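Local coordinates for protein dihydroneopterin triphosphate diphosphatase (Escherichia coli O157:H7, PDB 5U7F) that probably hydrolyses dihydroneopterin triphosphate to the monophosphate and pyrophosphate in folate biosynthesis, and also nucleoside triphosphates with a preference for dATP, at residues G41-E44 / E45-A49; T62-V65 / V66-Q69; E82-S85 / H86-H89; W136-R139 / Q140-Q144. All coordinates share one frame; numbering follows the deposited sequence.

Contact 1: G41-E44 / E45-A49. With SO4 (sulfate ion), chain C.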
loop_
_atom_site.group_PDB
_atom_site.type_symbol
_atom_site.label_atom_id
_atom_site.label_comp_id
_atom_site.label_asym_id
_atom_site.label_seq_id
_atom_site.Cartn_x
_atom_site.Cartn_y
_atom_site.Cartn_z
ATOM N N GLY A 41 3.186 2.714 3.719
ATOM C CA GLY A 41 3.641 3.230 4.992
ATOM C C GLY A 41 5.131 3.455 4.999
ATOM O O GLY A 41 5.850 2.788 4.248
ATOM N N SER A 42 5.576 4.388 5.839
ATOM C CA SER A 42 7.011 4.653 6.033
ATOM C C SER A 42 7.722 3.516 6.757
ATOM O O SER A 42 7.168 2.893 7.662
ATOM C CB SER A 42 7.227 5.951 6.823
ATOM O OG SER A 42 6.836 7.090 6.085
ATOM N N VAL A 43 8.957 3.247 6.327
ATOM C CA VAL A 43 9.877 2.366 7.036
ATOM C C VAL A 43 10.550 3.141 8.144
ATOM O O VAL A 43 11.304 4.082 7.875
ATOM C CB VAL A 43 10.954 1.792 6.100
ATOM C CG1 VAL A 43 11.858 0.806 6.841
ATOM C CG2 VAL A 43 10.302 1.139 4.919
ATOM N N GLU A 44 10.304 2.747 9.386
ATOM C CA GLU A 44 10.859 3.476 10.525
ATOM C C GLU A 44 12.289 3.065 10.839
ATOM O O GLU A 44 12.748 1.996 10.459
ATOM C CB GLU A 44 9.998 3.271 11.766
ATOM C CG GLU A 44 8.544 3.710 11.582
ATOM C CD GLU A 44 8.397 5.202 11.261
ATOM O OE1 GLU A 44 9.328 5.976 11.567
ATOM O OE2 GLU A 44 7.352 5.606 10.703
ATOM N N GLU A 45 12.982 3.924 11.566
ATOM C CA GLU A 45 14.375 3.670 11.907
ATOM C C GLU A 45 14.478 2.350 12.688
ATOM O O GLU A 45 13.675 2.062 13.576
ATOM C CB GLU A 45 14.963 4.842 12.708
ATOM C CG GLU A 45 16.260 5.407 12.099
ATOM C CD GLU A 45 16.587 6.827 12.554
ATOM O OE1 GLU A 45 17.413 6.983 13.486
ATOM O OE2 GLU A 45 16.060 7.802 11.955
ATOM N N GLY A 46 15.452 1.533 12.322
ATOM C CA GLY A 46 15.639 0.254 12.976
ATOM C C GLY A 46 14.807 -0.919 12.481
ATOM O O GLY A 46 15.050 -2.034 12.920
ATOM N N GLU A 47 13.845 -0.695 11.585
ATOM C CA GLU A 47 13.088 -1.808 11.017
ATOM C C GLU A 47 13.397 -1.992 9.527
ATOM O O GLU A 47 13.846 -1.085 8.829
ATOM C CB GLU A 47 11.554 -1.637 11.266
ATOM C CG GLU A 47 10.811 -0.658 10.358
ATOM C CD GLU A 47 9.291 -0.481 10.668
ATOM O OE1 GLU A 47 8.643 -1.396 11.245
ATOM O OE2 GLU A 47 8.742 0.593 10.317
ATOM N N THR A 48 13.168 -3.207 9.050
ATOM C CA THR A 48 13.392 -3.520 7.656
ATOM C C THR A 48 12.118 -3.286 6.883
ATOM O O THR A 48 11.075 -3.160 7.484
ATOM C CB THR A 48 13.796 -4.959 7.460
ATOM O OG1 THR A 48 12.697 -5.815 7.848
ATOM C CG2 THR A 48 15.067 -5.295 8.272
ATOM N N ALA A 49 12.218 -3.302 5.553
ATOM C CA ALA A 49 11.069 -3.118 4.696
ATOM C C ALA A 49 10.036 -4.202 4.945
ATOM O O ALA A 49 8.880 -3.890 5.107
ATOM C CB ALA A 49 11.469 -3.085 3.267
HETATM S S SO4 C . 1.955 5.923 6.717
HETATM O O1 SO4 C . 2.325 6.486 5.407
HETATM O O2 SO4 C . 1.325 6.986 7.502
HETATM O O3 SO4 C . 1.038 4.784 6.526
HETATM O O4 SO4 C . 3.149 5.475 7.424
#

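Contact 2: T62-V65 / V66-Q69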
loop_
_atom_site.group_PDB
_atom_site.type_symbol
_atom_site.label_atom_id
_atom_site.label_comp_id
_atom_site.label_asym_id
_atom_site.label_seq_id
_atom_site.Cartn_x
_atom_site.Cartn_y
_atom_site.Cartn_z
ATOM N N THR A 62 -5.975 -4.332 9.867
ATOM C CA THR A 62 -6.188 -5.323 10.939
ATOM C C THR A 62 -6.059 -6.785 10.482
ATOM O O THR A 62 -6.795 -7.658 10.930
ATOM C CB THR A 62 -7.587 -5.151 11.589
ATOM O OG1 THR A 62 -7.998 -3.775 11.527
ATOM C CG2 THR A 62 -7.529 -5.613 13.039
ATOM N N ILE A 63 -5.129 -7.039 9.570
ATOM C CA ILE A 63 -4.829 -8.388 9.128
ATOM C C ILE A 63 -3.475 -8.737 9.707
ATOM O O ILE A 63 -2.504 -8.050 9.445
ATOM C CB ILE A 63 -4.830 -8.503 7.581
ATOM C CG1 ILE A 63 -6.255 -8.326 7.075
ATOM C CG2 ILE A 63 -4.223 -9.843 7.124
ATOM C CD1 ILE A 63 -6.465 -8.466 5.569
ATOM N N ASP A 64 -3.427 -9.769 10.543
ATOM C CA ASP A 64 -2.177 -10.238 11.115
ATOM C C ASP A 64 -1.637 -11.405 10.291
ATOM O O ASP A 64 -2.257 -12.465 10.220
ATOM C CB ASP A 64 -2.373 -10.662 12.566
ATOM C CG ASP A 64 -1.069 -10.987 13.256
ATOM O OD1 ASP A 64 -0.080 -11.329 12.560
ATOM O OD2 ASP A 64 -1.028 -10.902 14.503
ATOM N N VAL A 65 -0.462 -11.216 9.700
ATOM C CA VAL A 65 0.035 -12.144 8.674
ATOM C C VAL A 65 0.706 -13.375 9.284
ATOM O O VAL A 65 0.671 -14.462 8.709
ATOM C CB VAL A 65 1.039 -11.417 7.710
ATOM C CG1 VAL A 65 1.773 -12.401 6.818
ATOM C CG2 VAL A 65 0.307 -10.401 6.849
ATOM N N VAL A 66 1.346 -13.198 10.431
ATOM C CA VAL A 66 1.998 -14.313 11.112
ATOM C C VAL A 66 0.955 -15.283 11.627
ATOM O O VAL A 66 1.004 -16.481 11.338
ATOM C CB VAL A 66 2.865 -13.834 12.288
ATOM C CG1 VAL A 66 3.483 -15.026 13.051
ATOM C CG2 VAL A 66 3.928 -12.891 11.782
ATOM N N ALA A 67 -0.006 -14.753 12.380
ATOM C CA ALA A 67 -1.015 -15.585 13.021
ATOM C C ALA A 67 -1.890 -16.307 11.993
ATOM O O ALA A 67 -2.178 -17.493 12.148
ATOM C CB ALA A 67 -1.849 -14.751 13.932
ATOM N N GLU A 68 -2.271 -15.612 10.924
ATOM C CA GLU A 68 -3.093 -16.212 9.870
ATOM C C GLU A 68 -2.293 -17.087 8.919
ATOM O O GLU A 68 -2.844 -17.610 7.961
ATOM C CB GLU A 68 -3.784 -15.139 9.032
ATOM C CG GLU A 68 -4.924 -14.398 9.711
ATOM C CD GLU A 68 -5.903 -13.801 8.710
ATOM O OE1 GLU A 68 -6.086 -14.389 7.620
ATOM O OE2 GLU A 68 -6.505 -12.746 9.011
ATOM N N GLN A 69 -0.992 -17.200 9.157
ATOM C CA GLN A 69 -0.112 -17.972 8.282
ATOM C C GLN A 69 -0.252 -17.570 6.815
ATOM O O GLN A 69 -0.133 -18.394 5.911
ATOM C CB GLN A 69 -0.397 -19.465 8.447
ATOM C CG GLN A 69 -0.943 -19.817 9.822
ATOM C CD GLN A 69 -0.693 -21.246 10.216
ATOM O OE1 GLN A 69 0.215 -21.902 9.696
ATOM N NE2 GLN A 69 -1.502 -21.743 11.152
HETATM O O HOH W 1 -5.743 -11.222 10.980
#

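Contact 3: E82-S85 / H86-H89. With SO4 (sulfate ion), chain B.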
loop_
_atom_site.group_PDB
_atom_site.type_symbol
_atom_site.label_atom_id
_atom_site.label_comp_id
_atom_site.label_asym_id
_atom_site.label_seq_id
_atom_site.Cartn_x
_atom_site.Cartn_y
_atom_site.Cartn_z
ATOM N N GLU A 82 8.247 11.451 -7.176
ATOM C CA GLU A 82 8.079 12.776 -6.617
ATOM C C GLU A 82 6.882 12.759 -5.679
ATOM O O GLU A 82 5.793 12.272 -6.024
ATOM C CB GLU A 82 7.890 13.800 -7.726
ATOM C CG GLU A 82 7.708 15.257 -7.238
ATOM C CD GLU A 82 9.020 15.954 -6.856
ATOM O OE1 GLU A 82 10.108 15.458 -7.241
ATOM O OE2 GLU A 82 8.948 17.016 -6.153
ATOM N N ILE A 83 7.105 13.267 -4.478
ATOM C CA ILE A 83 6.057 13.438 -3.490
ATOM C C ILE A 83 5.046 14.466 -4.014
ATOM O O ILE A 83 5.427 15.538 -4.476
ATOM C CB ILE A 83 6.653 13.874 -2.129
ATOM C CG1 ILE A 83 7.611 12.790 -1.650
ATOM C CG2 ILE A 83 5.550 14.110 -1.067
ATOM C CD1 ILE A 83 8.393 13.070 -0.399
ATOM N N PHE A 84 3.762 14.102 -3.980
ATOM C CA PHE A 84 2.715 15.046 -4.349
ATOM C C PHE A 84 2.892 16.369 -3.599
ATOM O O PHE A 84 3.063 16.395 -2.383
ATOM C CB PHE A 84 1.324 14.488 -4.055
ATOM C CG PHE A 84 0.859 13.439 -5.021
ATOM C CD1 PHE A 84 1.042 13.593 -6.379
ATOM C CD2 PHE A 84 0.175 12.329 -4.562
ATOM C CE1 PHE A 84 0.581 12.640 -7.272
ATOM C CE2 PHE A 84 -0.291 11.374 -5.447
ATOM C CZ PHE A 84 -0.082 11.529 -6.806
ATOM N N SER A 85 2.821 17.446 -4.356
ATOM C CA SER A 85 3.065 18.786 -3.847
ATOM C C SER A 85 2.266 19.099 -2.615
ATOM O O SER A 85 2.787 19.668 -1.672
ATOM C CB SER A 85 2.749 19.805 -4.918
ATOM O OG SER A 85 3.782 19.838 -5.894
ATOM N N HIS A 86 0.984 18.740 -2.637
ATOM C CA HIS A 86 0.099 19.041 -1.521
ATOM C C HIS A 86 0.317 18.136 -0.291
ATOM O O HIS A 86 -0.292 18.373 0.755
ATOM C CB HIS A 86 -1.373 18.962 -1.985
ATOM C CG HIS A 86 -1.799 17.610 -2.469
ATOM N ND1 HIS A 86 -1.547 17.161 -3.746
ATOM C CD2 HIS A 86 -2.504 16.627 -1.856
ATOM C CE1 HIS A 86 -2.064 15.952 -3.897
ATOM N NE2 HIS A 86 -2.651 15.608 -2.766
ATOM N N LEU A 87 1.176 17.118 -0.394
ATOM C CA LEU A 87 1.409 16.206 0.732
ATOM C C LEU A 87 2.839 16.325 1.251
ATOM O O LEU A 87 3.200 15.702 2.248
ATOM C CB LEU A 87 1.091 14.737 0.330
ATOM C CG LEU A 87 -0.388 14.466 0.001
ATOM C CD1 LEU A 87 -0.657 13.008 -0.339
ATOM C CD2 LEU A 87 -1.336 14.905 1.121
ATOM N N ARG A 88 3.640 17.138 0.584
ATOM C CA ARG A 88 5.071 17.183 0.845
ATOM C C ARG A 88 5.374 17.830 2.195
ATOM O O ARG A 88 6.376 17.484 2.840
ATOM C CB ARG A 88 5.783 17.929 -0.276
ATOM C CG ARG A 88 7.309 17.786 -0.277
ATOM C CD ARG A 88 8.013 19.110 -0.328
ATOM N NE ARG A 88 7.874 19.838 0.930
ATOM C CZ ARG A 88 8.605 19.608 2.021
ATOM N NH1 ARG A 88 9.536 18.647 2.034
ATOM N NH2 ARG A 88 8.391 20.328 3.108
ATOM N N HIS A 89 4.492 18.745 2.617
ATOM C CA HIS A 89 4.615 19.465 3.894
ATOM C C HIS A 89 4.923 18.492 5.054
ATOM O O HIS A 89 5.552 18.876 6.034
ATOM C CB HIS A 89 3.310 20.272 4.181
ATOM C CG HIS A 89 2.098 19.406 4.311
ATOM N ND1 HIS A 89 1.182 19.253 3.293
ATOM C CD2 HIS A 89 1.676 18.604 5.321
ATOM C CE1 HIS A 89 0.252 18.390 3.671
ATOM N NE2 HIS A 89 0.524 17.990 4.899
HETATM S S SO4 B . 8.012 11.135 -11.071
HETATM O O1 SO4 B . 7.729 12.360 -11.821
HETATM O O2 SO4 B . 9.313 11.264 -10.429
HETATM O O3 SO4 B . 6.972 10.975 -10.053
HETATM O O4 SO4 B . 8.015 9.996 -11.982
HETATM O O HOH W 2 3.423 21.151 0.617
#

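Contact 4: W136-R139 / Q140-Q144. With SO4 (sulfate ion), chain B.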
loop_
_atom_site.group_PDB
_atom_site.type_symbol
_atom_site.label_atom_id
_atom_site.label_comp_id
_atom_site.label_asym_id
_atom_site.label_seq_id
_atom_site.Cartn_x
_atom_site.Cartn_y
_atom_site.Cartn_z
ATOM N N TRP A 136 1.131 6.511 -9.570
ATOM C CA TRP A 136 1.604 5.746 -10.714
ATOM C C TRP A 136 2.302 4.487 -10.279
ATOM O O TRP A 136 2.245 3.522 -10.996
ATOM C CB TRP A 136 2.511 6.581 -11.648
ATOM C CG TRP A 136 3.850 7.001 -11.142
ATOM C CD1 TRP A 136 4.185 8.234 -10.712
ATOM C CD2 TRP A 136 5.037 6.218 -11.109
ATOM N NE1 TRP A 136 5.526 8.276 -10.365
ATOM C CE2 TRP A 136 6.069 7.048 -10.603
ATOM C CE3 TRP A 136 5.331 4.890 -11.432
ATOM C CZ2 TRP A 136 7.355 6.589 -10.404
ATOM C CZ3 TRP A 136 6.619 4.429 -11.237
ATOM C CH2 TRP A 136 7.616 5.275 -10.716
ATOM N N SER A 137 2.915 4.461 -9.103
ATOM C CA SER A 137 3.645 3.269 -8.687
ATOM C C SER A 137 2.649 2.189 -8.224
ATOM O O SER A 137 2.812 1.007 -8.533
ATOM C CB SER A 137 4.646 3.596 -7.584
ATOM O OG SER A 137 3.991 4.155 -6.466
ATOM N N ASN A 138 1.625 2.612 -7.493
ATOM C CA ASN A 138 0.515 1.732 -7.078
ATOM C C ASN A 138 -0.160 1.105 -8.283
ATOM O O ASN A 138 -0.414 -0.111 -8.305
ATOM C CB ASN A 138 -0.501 2.515 -6.244
ATOM C CG ASN A 138 -1.316 1.641 -5.271
ATOM O OD1 ASN A 138 -1.757 2.150 -4.217
ATOM N ND2 ASN A 138 -1.537 0.337 -5.610
ATOM N N ARG A 139 -0.432 1.921 -9.289
ATOM C CA ARG A 139 -0.963 1.425 -10.543
ATOM C C ARG A 139 -0.073 0.371 -11.159
ATOM O O ARG A 139 -0.534 -0.737 -11.511
ATOM C CB ARG A 139 -1.141 2.561 -11.511
ATOM C CG ARG A 139 -1.470 2.131 -12.933
ATOM C CD ARG A 139 -1.983 3.312 -13.727
ATOM N NE ARG A 139 -0.894 4.216 -14.042
ATOM C CZ ARG A 139 -0.761 5.474 -13.632
ATOM N NH1 ARG A 139 -1.661 6.076 -12.834
ATOM N NH2 ARG A 139 0.312 6.132 -14.059
ATOM N N GLN A 140 1.206 0.703 -11.283
ATOM C CA GLN A 140 2.143 -0.202 -11.939
ATOM C C GLN A 140 2.257 -1.534 -11.176
ATOM O O GLN A 140 2.348 -2.607 -11.776
ATOM C CB GLN A 140 3.515 0.460 -12.077
ATOM C CG GLN A 140 4.501 -0.345 -12.927
ATOM C CD GLN A 140 5.849 0.375 -13.168
ATOM O OE1 GLN A 140 6.901 -0.262 -13.199
ATOM N NE2 GLN A 140 5.797 1.676 -13.370
ATOM N N ALA A 141 2.216 -1.477 -9.850
ATOM C CA ALA A 141 2.338 -2.679 -9.047
ATOM C C ALA A 141 1.115 -3.577 -9.257
ATOM O O ALA A 141 1.261 -4.778 -9.398
ATOM C CB ALA A 141 2.520 -2.334 -7.576
ATOM N N ILE A 142 -0.070 -2.985 -9.301
ATOM C CA ILE A 142 -1.297 -3.757 -9.551
ATOM C C ILE A 142 -1.172 -4.430 -10.931
ATOM O O ILE A 142 -1.442 -5.631 -11.092
ATOM C CB ILE A 142 -2.545 -2.850 -9.460
ATOM C CG1 ILE A 142 -2.746 -2.394 -8.017
ATOM C CG2 ILE A 142 -3.836 -3.601 -9.952
ATOM C CD1 ILE A 142 -3.810 -1.286 -7.868
ATOM N N GLU A 143 -0.717 -3.671 -11.918
ATOM C CA GLU A 143 -0.633 -4.176 -13.291
ATOM C C GLU A 143 0.344 -5.329 -13.401
ATOM O O GLU A 143 0.057 -6.355 -14.045
ATOM C CB GLU A 143 -0.246 -3.070 -14.271
ATOM C CG GLU A 143 -1.339 -1.994 -14.436
ATOM C CD GLU A 143 -0.951 -0.797 -15.313
ATOM O OE1 GLU A 143 0.241 -0.413 -15.374
ATOM O OE2 GLU A 143 -1.868 -0.205 -15.931
ATOM N N GLN A 144 1.473 -5.209 -12.733
ATOM C CA GLN A 144 2.523 -6.186 -12.923
ATOM C C GLN A 144 2.400 -7.415 -12.030
ATOM O O GLN A 144 2.935 -8.469 -12.378
ATOM C CB GLN A 144 3.882 -5.506 -12.723
ATOM C CG GLN A 144 4.162 -4.491 -13.807
ATOM C CD GLN A 144 5.539 -3.846 -13.659
ATOM O OE1 GLN A 144 6.174 -3.952 -12.603
ATOM N NE2 GLN A 144 6.004 -3.180 -14.719
HETATM S S SO4 B . 8.012 11.135 -11.071
HETATM O O1 SO4 B . 7.729 12.360 -11.821
HETATM O O2 SO4 B . 9.313 11.264 -10.429
HETATM O O3 SO4 B . 6.972 10.975 -10.053
HETATM O O4 SO4 B . 8.015 9.996 -11.982
#

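Contact 1: G41-E44 / E45-A49
The opening half of the Nudix box turns here, where Glu-44 and Glu-47 close the loop between strand 36-42 and helix 49-61. The turn is a type II beta turn from Glu-44 to Glu-47. Glu-47 N donates to Glu-44 O at 3.1 Å. Gly-46 takes the third position with positive phi, 84°, where a side chain would press on the carbonyl oxygen before it. A second bond runs the other way. Glu-44 N donates to Glu-47 OE2 at 2.8 Å and nearly straight, 164° at the hydrogen. The carboxylate accepts through its anti lone pair. Glu-47 CG stands between the backbone N and carbonyl carbon (chi1 78°), and the extended chain beyond carries OE2 back to Glu-44. There CB of Glu-44 lies 3.3 Å from Glu-47 OE2. The same oxygen also forms a salt bridge with Arg-55 of the helix.

Val-43 packs against Glu-47. Its CG1 rests 3.4 Å from Glu-47 O and 4.0 Å from Glu-47 CG. The valine side chain also touches Ala-52 of the helix and Val-10 and Ile-12 of the neighbouring strand. At the strand end, Ser-42 N gives a hydrogen bond of 3.1 Å to O4 of a sulfate, probably a crystallisation ion, also held by Lys-7 NZ. Lys-7 probably binds substrate, as in related enzymes.

Glu-44 bends away at chi2, and the nearest atom of its side chain is about 4 Å from a bound cobalt ion. One oxygen of Glu-47 thus joins a backbone N-H and a guanidinium. The arginine would probably stabilise the charged carboxylate, and the two bonds would limit its rotation.

Contact 2: T62-V65 / V66-Q69
Asp-64 makes the polar contacts of this turn, with Val-66, Ala-67 and Glu-68. Among the backbone bonds, Glu-68 N donates to Asp-64 O at 3.2 Å. Gln-69 N donates to Val-66 O at 3.0 Å, closing a type I beta turn from Val-66 to Gln-69.

The side-chain to backbone bonds are weak. Asp-64 has CG anti to its own N (chi1 -173°), which swings the carboxylate over the N-H groups that follow. Its OD1 accepts from Ala-67 N at 3.4 Å, nearly straight at 174°. It also accepts from Val-66 N at 3.2 Å, but this bond is bent to 128°. One carboxylate oxygen therefore spans two successive N-H groups. The other oxygen, OD2, makes a long, weak ion pair with Lys-58 of the helix before.

A water adds a bridge. It accepts from Asp-64 N and donates to Glu-68 OE2 at 2.6 Å. The same OE2 forms a salt bridge with Arg-111, so the glutamate is tied both to the turn and to a distant loop.

Van der Waals contacts set carbon against polar groups. Ala-67 CB lies 3.9 Å from Asp-64 CG. The CB and CG of Glu-68 lean on Asp-64 O, each at 3.3 Å. Apolar packing is with residues outside: Ile-63 on Val-57, Leu-70 and Ile-113, and Val-65 on Leu-70.

OD1 to the N-H groups two and three on, together with Asp-64 O accepting from Glu-68 N, is the pattern of an Asx motif, though both side-chain bonds are weak. It lies in the loop that joins helix 49-61, the helix of the Nudix box, to strand 72-82.

Contact 3: E82-S85 / H86-H89
Phe-84 and His-86 lie side by side and point the same way. Their rings are nearly parallel, with planes 15° apart, but they are slid so far that they barely overlap. The centroids are 5.7 Å apart. The closest side-chain touch is between CE1 of His-86 and CB of Phe-84, at 3.7 Å. On the histidine, chi1 is 62°, which puts CG between the backbone N and carbonyl carbon and brings the imidazole back toward Phe-84. Leu-87 CD1 meets the edge of the Phe-84 ring, 4.4 Å from CD2.

Ile-83 points toward Arg-88. Its CG2 lies 3.7 Å from CA of Arg-88 and close to the CB as well.

The backbone holds these groups in place. Leu-87 N donates to Phe-84 O at 2.8 Å, from well above the carbonyl plane. Arg-88 N makes a weak bond to Ser-85 O. That oxygen also accepts from a water, which in turn takes a weak bond from His-89 N.

Farther out, His-86 NE2 bonds to Asp-32, and Arg-88 NH1 bonds to the carbonyl oxygens of Val-95 and Ala-92. Glu-82 N holds a sulfate ion through O3 at 3.2 Å and, weakly, through O2. Glu-82 OE1 pairs with Arg-97, which also binds this sulfate.

The tight bend lies in the loop between strands 72-82 and 97-107. Glu-82, Ile-83 and Phe-84 are predicted substrate residues, and Phe-84 lies about 5 Å, side chain to side chain, from Ser-135, another. The loop is consistent with one wall of a substrate pocket.

Contact 4: W136-R139 / Q140-Q144
Trp-136 to Gln-144 form regular alpha-helix, with i to i+4 bonds from Gln-140 N to Trp-136 O at 3.0 Å through Glu-143 N to Arg-139 O at 3.0 Å. Trp-136 and Gln-140 lie side by side. NE2 of Gln-140 sits at the indole edge, near the ring plane, 3.6 Å from CZ3. The amide and ring planes are 32° apart. The tryptophan has chi1 68°, which sends the indole along the helix side so that the CE3-CZ3 edge of its six-membered ring comes beside the Gln-140 amide. Its other end reaches a sulfate ion: NE1 donates to O3 at 3.1 Å. The amide of Gln-140 is anchored through OE1 to Arg-77.

Arg-139 and Glu-143 also run side by side. The arginine's aliphatic CG meets the glutamate carboxylate, CG to CD at 3.8 Å. The charged atoms do not meet, with NE of Arg-139 and OE2 of Glu-143 4.9 Å apart and the flat groups at 69°. The arginine chain bends at chi3, and its guanidinium lays one face over CA of Trp-136, toward the rim.

Asn-138 and Ile-142 meet on the buried side. ND2 of Asn-138 is 3.6 Å from CD1 of Ile-142. That amide nitrogen is satisfied by Ser-38 OG, on strand 36-42.

The helix packs on the sheet. Trp-136 and Ser-137 touch Val-79 and Phe-81 of strand 72-82, while Ala-141 rests on Leu-13 and Val-15 of strand 10-18 and on Trp-102 of strand 97-107. Ile-142 packs against Ala-126, Ala-129 and Ala-130 of helix 126-132.

All four contacts are local, and none touches another. Contact 4 lies nearest the chain centre and is the most buried. Contact 3 is a surface bend, and contacts 1 and 2 are partly buried loops. Contacts 1 and 2 flank the same helix, 49-61, one leading in and one leading out. In both, a carboxylate accepts from the backbone: one strong bond in contact 1, two weak ones in contact 2. Contact 4 relies on repeating helical bonds. Contact 3 combines a backbone turn with side-chain contacts, its two rings barely overlapping. Contacts 3 and 4 share one sulfate ion, and contact 1 holds another. Contact 2 lies across the chain centre from contacts 3 and 4.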